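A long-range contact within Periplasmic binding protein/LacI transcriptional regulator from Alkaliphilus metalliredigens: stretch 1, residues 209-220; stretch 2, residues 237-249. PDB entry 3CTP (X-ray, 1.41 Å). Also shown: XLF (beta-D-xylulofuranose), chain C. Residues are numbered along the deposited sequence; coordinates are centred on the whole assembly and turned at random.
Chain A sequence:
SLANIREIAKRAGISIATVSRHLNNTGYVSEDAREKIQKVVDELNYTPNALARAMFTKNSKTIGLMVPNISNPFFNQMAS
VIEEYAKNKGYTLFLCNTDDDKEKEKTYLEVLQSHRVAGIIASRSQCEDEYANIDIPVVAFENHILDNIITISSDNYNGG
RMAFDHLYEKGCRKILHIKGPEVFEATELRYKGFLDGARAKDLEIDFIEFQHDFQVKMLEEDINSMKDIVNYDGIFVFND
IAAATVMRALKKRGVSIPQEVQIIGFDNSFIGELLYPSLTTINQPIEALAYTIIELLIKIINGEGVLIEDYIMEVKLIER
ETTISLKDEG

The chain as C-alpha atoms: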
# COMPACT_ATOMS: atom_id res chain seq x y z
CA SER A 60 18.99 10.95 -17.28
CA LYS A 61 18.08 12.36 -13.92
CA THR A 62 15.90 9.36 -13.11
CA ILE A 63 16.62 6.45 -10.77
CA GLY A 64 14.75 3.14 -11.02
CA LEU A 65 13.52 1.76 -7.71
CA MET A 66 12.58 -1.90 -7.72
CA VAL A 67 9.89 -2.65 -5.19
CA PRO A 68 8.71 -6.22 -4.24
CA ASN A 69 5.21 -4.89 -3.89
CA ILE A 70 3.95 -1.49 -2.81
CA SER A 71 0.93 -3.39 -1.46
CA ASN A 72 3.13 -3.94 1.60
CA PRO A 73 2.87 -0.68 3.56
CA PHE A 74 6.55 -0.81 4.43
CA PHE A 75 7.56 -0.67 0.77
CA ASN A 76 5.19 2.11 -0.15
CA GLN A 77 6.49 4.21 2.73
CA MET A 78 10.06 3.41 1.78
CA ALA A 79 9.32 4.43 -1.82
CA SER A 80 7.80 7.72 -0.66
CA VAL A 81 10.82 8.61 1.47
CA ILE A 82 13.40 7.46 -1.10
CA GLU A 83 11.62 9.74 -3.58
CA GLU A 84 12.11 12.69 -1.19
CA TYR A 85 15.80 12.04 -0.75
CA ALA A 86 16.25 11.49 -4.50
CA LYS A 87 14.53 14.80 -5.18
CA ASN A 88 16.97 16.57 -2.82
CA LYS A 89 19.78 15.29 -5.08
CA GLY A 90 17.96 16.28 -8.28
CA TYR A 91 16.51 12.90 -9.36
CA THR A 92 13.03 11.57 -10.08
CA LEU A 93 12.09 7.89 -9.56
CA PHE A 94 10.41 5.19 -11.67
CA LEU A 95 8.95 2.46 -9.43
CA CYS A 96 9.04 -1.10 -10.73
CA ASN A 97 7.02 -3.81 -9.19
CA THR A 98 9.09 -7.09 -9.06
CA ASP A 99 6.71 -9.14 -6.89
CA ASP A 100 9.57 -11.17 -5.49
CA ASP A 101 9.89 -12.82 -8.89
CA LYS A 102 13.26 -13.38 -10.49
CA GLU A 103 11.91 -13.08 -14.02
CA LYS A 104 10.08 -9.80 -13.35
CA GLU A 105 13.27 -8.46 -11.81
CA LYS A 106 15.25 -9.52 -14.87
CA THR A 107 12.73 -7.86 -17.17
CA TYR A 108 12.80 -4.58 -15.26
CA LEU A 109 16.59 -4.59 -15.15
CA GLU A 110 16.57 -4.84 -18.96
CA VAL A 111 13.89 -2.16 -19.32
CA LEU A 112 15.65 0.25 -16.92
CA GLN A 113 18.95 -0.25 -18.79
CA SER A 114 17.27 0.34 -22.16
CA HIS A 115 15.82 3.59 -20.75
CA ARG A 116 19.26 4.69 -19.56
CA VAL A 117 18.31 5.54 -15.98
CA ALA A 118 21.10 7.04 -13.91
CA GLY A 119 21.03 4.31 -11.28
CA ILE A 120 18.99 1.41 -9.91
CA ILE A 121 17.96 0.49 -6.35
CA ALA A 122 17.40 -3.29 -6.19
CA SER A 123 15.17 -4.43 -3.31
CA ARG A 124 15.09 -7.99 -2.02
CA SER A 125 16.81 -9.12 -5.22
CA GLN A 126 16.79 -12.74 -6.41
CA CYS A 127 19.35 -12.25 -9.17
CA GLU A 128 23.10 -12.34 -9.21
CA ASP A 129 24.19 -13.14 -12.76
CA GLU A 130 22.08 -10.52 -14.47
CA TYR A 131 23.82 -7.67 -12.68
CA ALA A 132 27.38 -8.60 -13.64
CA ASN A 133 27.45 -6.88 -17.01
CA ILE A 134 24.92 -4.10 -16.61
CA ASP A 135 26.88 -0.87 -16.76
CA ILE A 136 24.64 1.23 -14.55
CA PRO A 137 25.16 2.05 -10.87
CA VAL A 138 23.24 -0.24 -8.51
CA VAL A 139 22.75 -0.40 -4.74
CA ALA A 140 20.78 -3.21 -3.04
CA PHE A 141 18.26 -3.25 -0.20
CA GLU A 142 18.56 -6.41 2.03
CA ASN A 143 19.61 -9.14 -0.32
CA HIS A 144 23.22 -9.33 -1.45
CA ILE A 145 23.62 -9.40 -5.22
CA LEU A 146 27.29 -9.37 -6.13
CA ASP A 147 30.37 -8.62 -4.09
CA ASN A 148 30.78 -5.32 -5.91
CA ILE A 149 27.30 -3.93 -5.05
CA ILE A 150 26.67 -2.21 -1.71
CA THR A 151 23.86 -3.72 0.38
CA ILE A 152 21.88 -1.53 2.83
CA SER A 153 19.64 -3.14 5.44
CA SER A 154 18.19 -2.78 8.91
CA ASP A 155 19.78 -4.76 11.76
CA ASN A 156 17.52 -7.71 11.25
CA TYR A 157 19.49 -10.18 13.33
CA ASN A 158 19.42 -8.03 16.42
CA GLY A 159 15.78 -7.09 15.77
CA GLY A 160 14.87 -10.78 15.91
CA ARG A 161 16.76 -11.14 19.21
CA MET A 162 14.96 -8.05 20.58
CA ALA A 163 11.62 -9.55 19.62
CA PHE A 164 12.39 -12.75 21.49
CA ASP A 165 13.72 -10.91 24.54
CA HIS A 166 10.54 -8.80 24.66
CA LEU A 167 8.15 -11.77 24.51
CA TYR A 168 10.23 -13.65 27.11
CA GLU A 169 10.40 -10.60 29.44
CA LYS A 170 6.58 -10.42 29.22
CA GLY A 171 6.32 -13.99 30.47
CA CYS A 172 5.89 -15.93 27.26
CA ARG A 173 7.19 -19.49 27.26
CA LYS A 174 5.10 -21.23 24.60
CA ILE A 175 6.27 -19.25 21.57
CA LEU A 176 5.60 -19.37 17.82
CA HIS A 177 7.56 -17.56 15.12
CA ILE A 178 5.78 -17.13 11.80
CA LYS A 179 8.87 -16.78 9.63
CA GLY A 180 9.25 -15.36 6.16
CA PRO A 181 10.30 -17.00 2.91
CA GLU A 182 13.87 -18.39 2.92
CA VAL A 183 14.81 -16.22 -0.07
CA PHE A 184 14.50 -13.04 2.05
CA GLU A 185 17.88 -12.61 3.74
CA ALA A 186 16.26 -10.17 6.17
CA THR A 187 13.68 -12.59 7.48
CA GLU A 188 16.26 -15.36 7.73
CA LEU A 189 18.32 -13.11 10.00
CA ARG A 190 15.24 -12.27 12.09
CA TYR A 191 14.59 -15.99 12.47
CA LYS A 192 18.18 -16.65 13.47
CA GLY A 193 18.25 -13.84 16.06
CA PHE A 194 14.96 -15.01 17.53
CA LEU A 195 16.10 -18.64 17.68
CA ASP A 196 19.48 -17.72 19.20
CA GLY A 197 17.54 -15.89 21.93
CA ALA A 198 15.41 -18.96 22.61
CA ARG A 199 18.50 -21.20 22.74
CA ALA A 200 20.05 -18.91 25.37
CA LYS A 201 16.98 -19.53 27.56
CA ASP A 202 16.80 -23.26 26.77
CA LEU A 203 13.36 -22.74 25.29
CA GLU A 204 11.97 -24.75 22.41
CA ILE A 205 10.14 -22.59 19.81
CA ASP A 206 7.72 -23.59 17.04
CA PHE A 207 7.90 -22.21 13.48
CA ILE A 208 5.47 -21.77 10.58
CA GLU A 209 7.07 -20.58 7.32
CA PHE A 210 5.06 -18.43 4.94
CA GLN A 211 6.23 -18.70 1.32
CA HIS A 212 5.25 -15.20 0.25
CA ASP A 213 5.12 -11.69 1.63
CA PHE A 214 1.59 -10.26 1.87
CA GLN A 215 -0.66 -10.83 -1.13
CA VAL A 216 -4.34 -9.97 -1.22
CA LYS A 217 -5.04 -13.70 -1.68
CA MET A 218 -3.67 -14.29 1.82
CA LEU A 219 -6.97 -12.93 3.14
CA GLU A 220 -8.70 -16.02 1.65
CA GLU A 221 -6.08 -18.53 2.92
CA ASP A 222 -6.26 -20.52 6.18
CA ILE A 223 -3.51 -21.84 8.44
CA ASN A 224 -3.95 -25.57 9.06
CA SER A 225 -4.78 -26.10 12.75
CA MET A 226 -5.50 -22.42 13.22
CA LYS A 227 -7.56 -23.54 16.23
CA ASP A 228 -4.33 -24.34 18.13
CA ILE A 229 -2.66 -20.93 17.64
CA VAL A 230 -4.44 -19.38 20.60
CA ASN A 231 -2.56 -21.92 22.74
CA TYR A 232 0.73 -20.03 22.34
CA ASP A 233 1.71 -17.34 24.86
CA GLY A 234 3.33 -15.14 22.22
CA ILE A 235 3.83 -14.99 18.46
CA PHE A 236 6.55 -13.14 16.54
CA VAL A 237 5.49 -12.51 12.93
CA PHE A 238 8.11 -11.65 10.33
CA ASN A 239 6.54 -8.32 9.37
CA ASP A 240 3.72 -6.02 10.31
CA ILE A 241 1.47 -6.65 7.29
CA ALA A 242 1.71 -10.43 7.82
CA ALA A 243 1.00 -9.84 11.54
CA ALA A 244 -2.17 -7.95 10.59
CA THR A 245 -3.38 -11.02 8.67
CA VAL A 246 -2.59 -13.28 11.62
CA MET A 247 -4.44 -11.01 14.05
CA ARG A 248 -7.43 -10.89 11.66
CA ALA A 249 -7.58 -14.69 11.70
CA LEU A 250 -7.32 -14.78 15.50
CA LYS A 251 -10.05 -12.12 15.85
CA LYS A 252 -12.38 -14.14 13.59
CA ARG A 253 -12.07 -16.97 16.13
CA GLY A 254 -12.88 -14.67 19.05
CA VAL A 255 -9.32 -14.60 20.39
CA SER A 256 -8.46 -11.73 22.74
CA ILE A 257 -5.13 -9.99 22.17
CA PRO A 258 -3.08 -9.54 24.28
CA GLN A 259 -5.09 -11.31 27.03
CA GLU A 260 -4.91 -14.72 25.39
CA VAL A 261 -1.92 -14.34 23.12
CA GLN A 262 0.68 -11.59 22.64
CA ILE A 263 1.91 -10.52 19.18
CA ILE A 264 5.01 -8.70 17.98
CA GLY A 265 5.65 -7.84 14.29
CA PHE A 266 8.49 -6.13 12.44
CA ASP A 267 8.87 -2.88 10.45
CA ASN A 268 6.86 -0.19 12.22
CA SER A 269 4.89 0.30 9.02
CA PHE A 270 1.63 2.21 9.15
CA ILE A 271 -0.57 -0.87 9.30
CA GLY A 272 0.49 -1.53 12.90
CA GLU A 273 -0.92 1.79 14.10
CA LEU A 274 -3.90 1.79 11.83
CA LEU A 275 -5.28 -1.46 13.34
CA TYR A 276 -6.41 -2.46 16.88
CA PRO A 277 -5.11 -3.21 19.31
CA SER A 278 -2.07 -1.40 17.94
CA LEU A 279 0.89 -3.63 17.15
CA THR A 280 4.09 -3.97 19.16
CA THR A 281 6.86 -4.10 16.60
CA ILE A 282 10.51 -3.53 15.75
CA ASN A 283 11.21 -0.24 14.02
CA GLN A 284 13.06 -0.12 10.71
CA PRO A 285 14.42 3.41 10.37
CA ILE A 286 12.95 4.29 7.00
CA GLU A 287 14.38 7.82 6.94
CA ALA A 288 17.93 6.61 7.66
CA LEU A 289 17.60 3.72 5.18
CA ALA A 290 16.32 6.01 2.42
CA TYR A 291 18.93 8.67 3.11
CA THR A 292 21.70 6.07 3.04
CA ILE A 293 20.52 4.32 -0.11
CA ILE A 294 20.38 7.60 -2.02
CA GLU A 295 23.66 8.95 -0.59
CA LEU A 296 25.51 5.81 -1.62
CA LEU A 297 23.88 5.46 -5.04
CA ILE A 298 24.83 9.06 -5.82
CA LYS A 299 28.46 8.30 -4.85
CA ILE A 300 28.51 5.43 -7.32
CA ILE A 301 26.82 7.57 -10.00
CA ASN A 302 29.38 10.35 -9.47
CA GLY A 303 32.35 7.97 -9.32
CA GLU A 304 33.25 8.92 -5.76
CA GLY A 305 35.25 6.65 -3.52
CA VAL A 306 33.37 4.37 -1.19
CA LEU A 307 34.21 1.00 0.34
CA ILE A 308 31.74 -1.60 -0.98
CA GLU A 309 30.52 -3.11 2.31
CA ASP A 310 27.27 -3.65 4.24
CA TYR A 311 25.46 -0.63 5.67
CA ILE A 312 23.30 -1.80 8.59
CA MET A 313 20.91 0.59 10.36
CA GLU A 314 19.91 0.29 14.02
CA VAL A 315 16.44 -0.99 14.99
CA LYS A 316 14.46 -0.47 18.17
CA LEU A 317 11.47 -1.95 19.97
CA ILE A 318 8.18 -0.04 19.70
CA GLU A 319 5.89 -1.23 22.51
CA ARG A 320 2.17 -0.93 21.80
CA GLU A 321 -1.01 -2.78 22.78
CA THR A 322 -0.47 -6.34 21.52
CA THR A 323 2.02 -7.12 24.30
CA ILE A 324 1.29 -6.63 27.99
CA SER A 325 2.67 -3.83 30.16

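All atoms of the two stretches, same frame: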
# COMPACT_ATOMS: atom_id res chain seq x y z
N GLU A 209 6.35 -21.37 8.33
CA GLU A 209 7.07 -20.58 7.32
C GLU A 209 6.15 -20.19 6.18
O GLU A 209 5.72 -21.04 5.40
CB GLU A 209 8.22 -21.39 6.73
CG GLU A 209 9.10 -20.62 5.73
CD GLU A 209 10.24 -21.50 5.23
OE1 GLU A 209 10.03 -22.25 4.25
OE2 GLU A 209 11.33 -21.46 5.83
N PHE A 210 5.87 -18.89 6.06
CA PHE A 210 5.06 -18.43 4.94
C PHE A 210 5.95 -18.37 3.72
O PHE A 210 7.14 -18.05 3.83
CB PHE A 210 4.55 -17.00 5.20
CG PHE A 210 3.35 -16.90 6.11
CD1 PHE A 210 2.94 -17.96 6.91
CD2 PHE A 210 2.65 -15.70 6.18
CE1 PHE A 210 1.82 -17.84 7.74
CE2 PHE A 210 1.52 -15.57 7.02
CZ PHE A 210 1.12 -16.63 7.80
N GLN A 211 5.39 -18.67 2.53
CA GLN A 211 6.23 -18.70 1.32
C GLN A 211 6.22 -17.42 0.53
O GLN A 211 6.96 -17.29 -0.49
CB GLN A 211 5.77 -19.83 0.39
CG GLN A 211 5.80 -21.19 1.09
CD GLN A 211 7.18 -21.55 1.58
OE1 GLN A 211 8.14 -21.55 0.80
NE2 GLN A 211 7.30 -21.85 2.88
N HIS A 212 5.39 -16.47 0.95
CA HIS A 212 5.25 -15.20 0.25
C HIS A 212 5.12 -14.09 1.28
O HIS A 212 4.65 -14.33 2.40
CB HIS A 212 3.96 -15.18 -0.59
CG HIS A 212 3.88 -16.27 -1.60
ND1 HIS A 212 3.32 -17.50 -1.33
CD2 HIS A 212 4.29 -16.32 -2.89
CE1 HIS A 212 3.39 -18.26 -2.41
NE2 HIS A 212 3.97 -17.57 -3.38
N ASP A 213 5.51 -12.89 0.89
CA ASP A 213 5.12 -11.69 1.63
C ASP A 213 3.61 -11.51 1.40
O ASP A 213 2.97 -12.26 0.64
CB ASP A 213 5.91 -10.49 1.07
CG ASP A 213 5.90 -9.27 1.98
OD1 ASP A 213 5.29 -9.31 3.07
OD2 ASP A 213 6.56 -8.28 1.58
N PHE A 214 3.04 -10.50 2.03
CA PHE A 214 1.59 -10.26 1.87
C PHE A 214 1.14 -10.21 0.42
O PHE A 214 1.76 -9.55 -0.45
CB PHE A 214 1.21 -8.91 2.51
CG PHE A 214 -0.25 -8.58 2.37
CD1 PHE A 214 -1.18 -9.28 3.12
CD2 PHE A 214 -0.69 -7.59 1.51
CE1 PHE A 214 -2.58 -9.01 3.00
CE2 PHE A 214 -2.08 -7.30 1.39
CZ PHE A 214 -3.00 -8.01 2.13
N GLN A 215 0.04 -10.93 0.13
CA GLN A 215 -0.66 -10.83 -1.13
C GLN A 215 -2.12 -10.76 -0.73
O GLN A 215 -2.50 -11.32 0.30
CB GLN A 215 -0.51 -12.13 -1.93
CG GLN A 215 0.90 -12.50 -2.37
CD GLN A 215 0.94 -13.85 -3.13
OE1 GLN A 215 1.25 -13.90 -4.31
NE2 GLN A 215 0.59 -14.93 -2.43
N VAL A 216 -2.93 -10.11 -1.55
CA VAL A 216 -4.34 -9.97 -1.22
C VAL A 216 -4.99 -11.35 -1.06
O VAL A 216 -5.88 -11.53 -0.22
CB VAL A 216 -5.05 -9.13 -2.27
CG1 VAL A 216 -6.56 -9.12 -2.02
CG2 VAL A 216 -4.49 -7.70 -2.19
N LYS A 217 -4.51 -12.33 -1.83
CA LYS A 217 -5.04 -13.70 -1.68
C LYS A 217 -4.88 -14.29 -0.28
O LYS A 217 -5.64 -15.19 0.11
CB LYS A 217 -4.47 -14.64 -2.74
CG LYS A 217 -2.99 -14.84 -2.67
CD LYS A 217 -2.57 -15.79 -3.79
CE LYS A 217 -3.69 -16.80 -4.06
NZ LYS A 217 -3.75 -17.90 -3.08
N MET A 218 -3.90 -13.80 0.47
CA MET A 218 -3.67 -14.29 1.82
C MET A 218 -4.92 -14.12 2.66
O MET A 218 -5.13 -14.85 3.63
CB MET A 218 -2.47 -13.54 2.43
CG MET A 218 -1.75 -14.17 3.63
SD MET A 218 -0.13 -13.35 3.92
CE MET A 218 0.97 -14.28 2.83
N LEU A 219 -5.78 -13.16 2.32
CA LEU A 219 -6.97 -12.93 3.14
C LEU A 219 -8.01 -14.05 2.98
O LEU A 219 -8.96 -14.13 3.78
CB LEU A 219 -7.58 -11.56 2.83
CG LEU A 219 -6.63 -10.38 3.10
CD1 LEU A 219 -7.19 -9.07 2.56
CD2 LEU A 219 -6.38 -10.23 4.60
N GLU A 220 -7.82 -14.89 1.95
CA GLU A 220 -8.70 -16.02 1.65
C GLU A 220 -8.02 -17.36 1.94
O GLU A 220 -8.54 -18.41 1.55
CB GLU A 220 -9.12 -16.02 0.16
CG GLU A 220 -9.48 -14.64 -0.41
CD GLU A 220 -9.33 -14.57 -1.93
OE1 GLU A 220 -9.46 -15.62 -2.60
OE2 GLU A 220 -9.10 -13.45 -2.46
N VAL A 237 5.76 -12.38 14.36
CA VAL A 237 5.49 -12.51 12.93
C VAL A 237 6.48 -11.68 12.14
O VAL A 237 6.84 -10.57 12.53
CB VAL A 237 4.05 -12.04 12.59
CG1 VAL A 237 3.74 -12.41 11.13
CG2 VAL A 237 3.03 -12.69 13.53
N PHE A 238 6.95 -12.23 11.02
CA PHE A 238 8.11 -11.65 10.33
C PHE A 238 7.95 -10.22 9.85
O PHE A 238 8.96 -9.53 9.63
CB PHE A 238 8.58 -12.56 9.18
CG PHE A 238 7.60 -12.66 8.03
CD1 PHE A 238 7.72 -11.81 6.92
CD2 PHE A 238 6.60 -13.63 8.02
CE1 PHE A 238 6.83 -11.93 5.87
CE2 PHE A 238 5.72 -13.76 6.96
CZ PHE A 238 5.84 -12.90 5.88
N ASN A 239 6.72 -9.76 9.61
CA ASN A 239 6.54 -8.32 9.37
C ASN A 239 5.17 -7.87 9.77
O ASN A 239 4.34 -8.69 10.17
CB ASN A 239 6.91 -7.90 7.92
CG ASN A 239 5.96 -8.41 6.89
OD1 ASN A 239 4.85 -8.81 7.21
ND2 ASN A 239 6.38 -8.41 5.61
N ASP A 240 4.96 -6.56 9.76
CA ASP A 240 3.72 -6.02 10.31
C ASP A 240 2.50 -6.36 9.46
O ASP A 240 1.44 -6.62 10.01
CB ASP A 240 3.78 -4.49 10.47
CG ASP A 240 4.72 -4.05 11.58
OD1 ASP A 240 5.14 -4.88 12.41
OD2 ASP A 240 5.02 -2.82 11.62
N ILE A 241 2.64 -6.34 8.14
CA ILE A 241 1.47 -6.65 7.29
C ILE A 241 1.07 -8.13 7.44
O ILE A 241 -0.12 -8.46 7.52
CB ILE A 241 1.67 -6.19 5.82
CG1 ILE A 241 0.39 -6.40 5.00
CG2 ILE A 241 2.88 -6.85 5.20
CD1 ILE A 241 -0.75 -5.50 5.45
N ALA A 242 2.05 -9.03 7.53
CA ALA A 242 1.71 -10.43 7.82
C ALA A 242 1.07 -10.54 9.22
O ALA A 242 0.12 -11.29 9.45
CB ALA A 242 2.97 -11.30 7.72
N ALA A 243 1.60 -9.79 10.18
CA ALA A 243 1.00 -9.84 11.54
C ALA A 243 -0.47 -9.42 11.51
O ALA A 243 -1.29 -9.97 12.24
CB ALA A 243 1.77 -8.90 12.51
N ALA A 244 -0.78 -8.41 10.70
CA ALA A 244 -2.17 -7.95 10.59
C ALA A 244 -3.06 -9.09 10.11
O ALA A 244 -4.22 -9.22 10.57
CB ALA A 244 -2.26 -6.78 9.58
N THR A 245 -2.56 -9.90 9.18
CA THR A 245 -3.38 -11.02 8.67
C THR A 245 -3.57 -12.08 9.75
O THR A 245 -4.65 -12.67 9.90
CB THR A 245 -2.79 -11.69 7.40
OG1 THR A 245 -1.59 -12.42 7.76
CG2 THR A 245 -2.50 -10.64 6.35
N VAL A 246 -2.51 -12.31 10.52
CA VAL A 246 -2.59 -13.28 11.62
C VAL A 246 -3.58 -12.80 12.68
O VAL A 246 -4.41 -13.56 13.16
CB VAL A 246 -1.20 -13.51 12.26
CG1 VAL A 246 -1.31 -14.37 13.56
CG2 VAL A 246 -0.24 -14.13 11.24
N MET A 247 -3.51 -11.52 13.04
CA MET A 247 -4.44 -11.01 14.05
C MET A 247 -5.88 -11.08 13.52
O MET A 247 -6.80 -11.32 14.31
CB MET A 247 -4.08 -9.56 14.38
CG MET A 247 -2.80 -9.46 15.23
SD MET A 247 -2.19 -7.76 15.63
CE MET A 247 -3.62 -7.04 16.49
N ARG A 248 -6.07 -10.82 12.23
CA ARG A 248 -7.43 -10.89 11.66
C ARG A 248 -7.99 -12.30 11.83
O ARG A 248 -9.16 -12.48 12.22
CB ARG A 248 -7.41 -10.55 10.16
CG ARG A 248 -8.62 -11.13 9.35
CD ARG A 248 -8.48 -10.72 7.87
NE ARG A 248 -9.59 -11.15 7.01
CZ ARG A 248 -9.59 -12.26 6.29
NH1 ARG A 248 -8.55 -13.08 6.35
NH2 ARG A 248 -10.62 -12.56 5.51
N ALA A 249 -7.15 -13.29 11.55
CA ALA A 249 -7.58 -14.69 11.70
C ALA A 249 -7.90 -15.01 13.14
O ALA A 249 -8.88 -15.70 13.42
CB ALA A 249 -6.52 -15.64 11.18
O4 XLF C . 12.20 -8.57 3.66
C4 XLF C . 11.63 -8.08 4.87
C5 XLF C . 10.29 -8.79 5.07
O5 XLF C . 9.28 -7.80 4.82
C3 XLF C . 11.26 -6.61 4.75
O3 XLF C . 12.15 -5.78 5.51
C2 XLF C . 9.87 -6.60 5.31
O2 XLF C . 9.89 -6.64 6.75
C1 XLF C . 9.05 -5.42 4.82
O1 XLF C . 7.70 -5.55 5.29

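A single asparagine side chain does three jobs at one end of this contact. Asn 239 occupies the N-cap position just before the helix of the second stretch, and its OD1 accepts from the backbone N of Ala 242 at 2.8 Å, satisfying an amide that the first turn of a helix leaves without a partner. The other end of the same carboxamide is a donor twice over: Asn 239 ND2 gives one hydrogen bond to Asp 213 OD1, at 2.9 Å, and another to O5 of the bound beta-D-xylulofuranose, at 3.1 Å. Both are close to straight, with angles of 157° and 168°. The example illustrates a general principle, that a buried polar group earns its place when its donors and its acceptor all find partners. An amide, carrying an acceptor and a two-proton donor on one flat group, can join helix, loop and sugar at once.

The aspartate is held with equal care. The CA-to-CB bond of Asp 213 points sideways relative to the second stretch, but its chi1 of -163° (t) brings the carboxylate nearer. Asp 213 OD1 also accepts from the backbone N of Phe 214 at 2.7 Å, a bond that ties the acceptor to its own loop, while OD2 is satisfied elsewhere in the structure.

Beyond this polar group the packing is largely apolar. Phe 214, buried and with its CA-to-CB bond toward the second stretch, receives Ile 241 over one face of its ring: Ile 241 CG1 lies 3.5 Å from Phe 214 CG and 3.9 Å from the ring centroid, 28° off the ring normal, a CH-pi contact. Thr 245 meets the edge of the same ring, its CG2 3.7 Å from Phe 214 CE1. Ile 241 and Thr 245 stand one helical turn apart, so both reach the loop from the same side of the helix. Phe 210 approaches Phe 238, with Phe 210 CD2 3.7 Å from Phe 238 CE2 and at the edge of the Phe 238 ring. The sugar atom C5 also lies at an edge of that ring, so Phe 238 contributes to both the contact and the sugar's surroundings.

Threonine suits its position because it can be polar and apolar together. Its hydroxyl donates back to the helix, Thr 245 OG1 to Ala 242 O at 2.7 Å, and so needs no partner across the interface; its methyl is free to pack, Thr 245 CG2 reaching Leu 219 CD2 at 4.3 Å as well as Phe 214.

One turn further along, Arg 248 fastens the end of the first stretch. Arg 248 NH1 and NH2 both donate to the carbonyl O of Leu 219, at 2.8 and 2.9 Å respectively, but angles of 127° and 125° make both bonds weak. The leucine side chain supplements them: Leu 219 CD2 packs 3.9 Å from Arg 248 CD, and Leu 219 CB lies over one face of the guanidinium. Altogether the two stretches bury 546 Å², both sides summed.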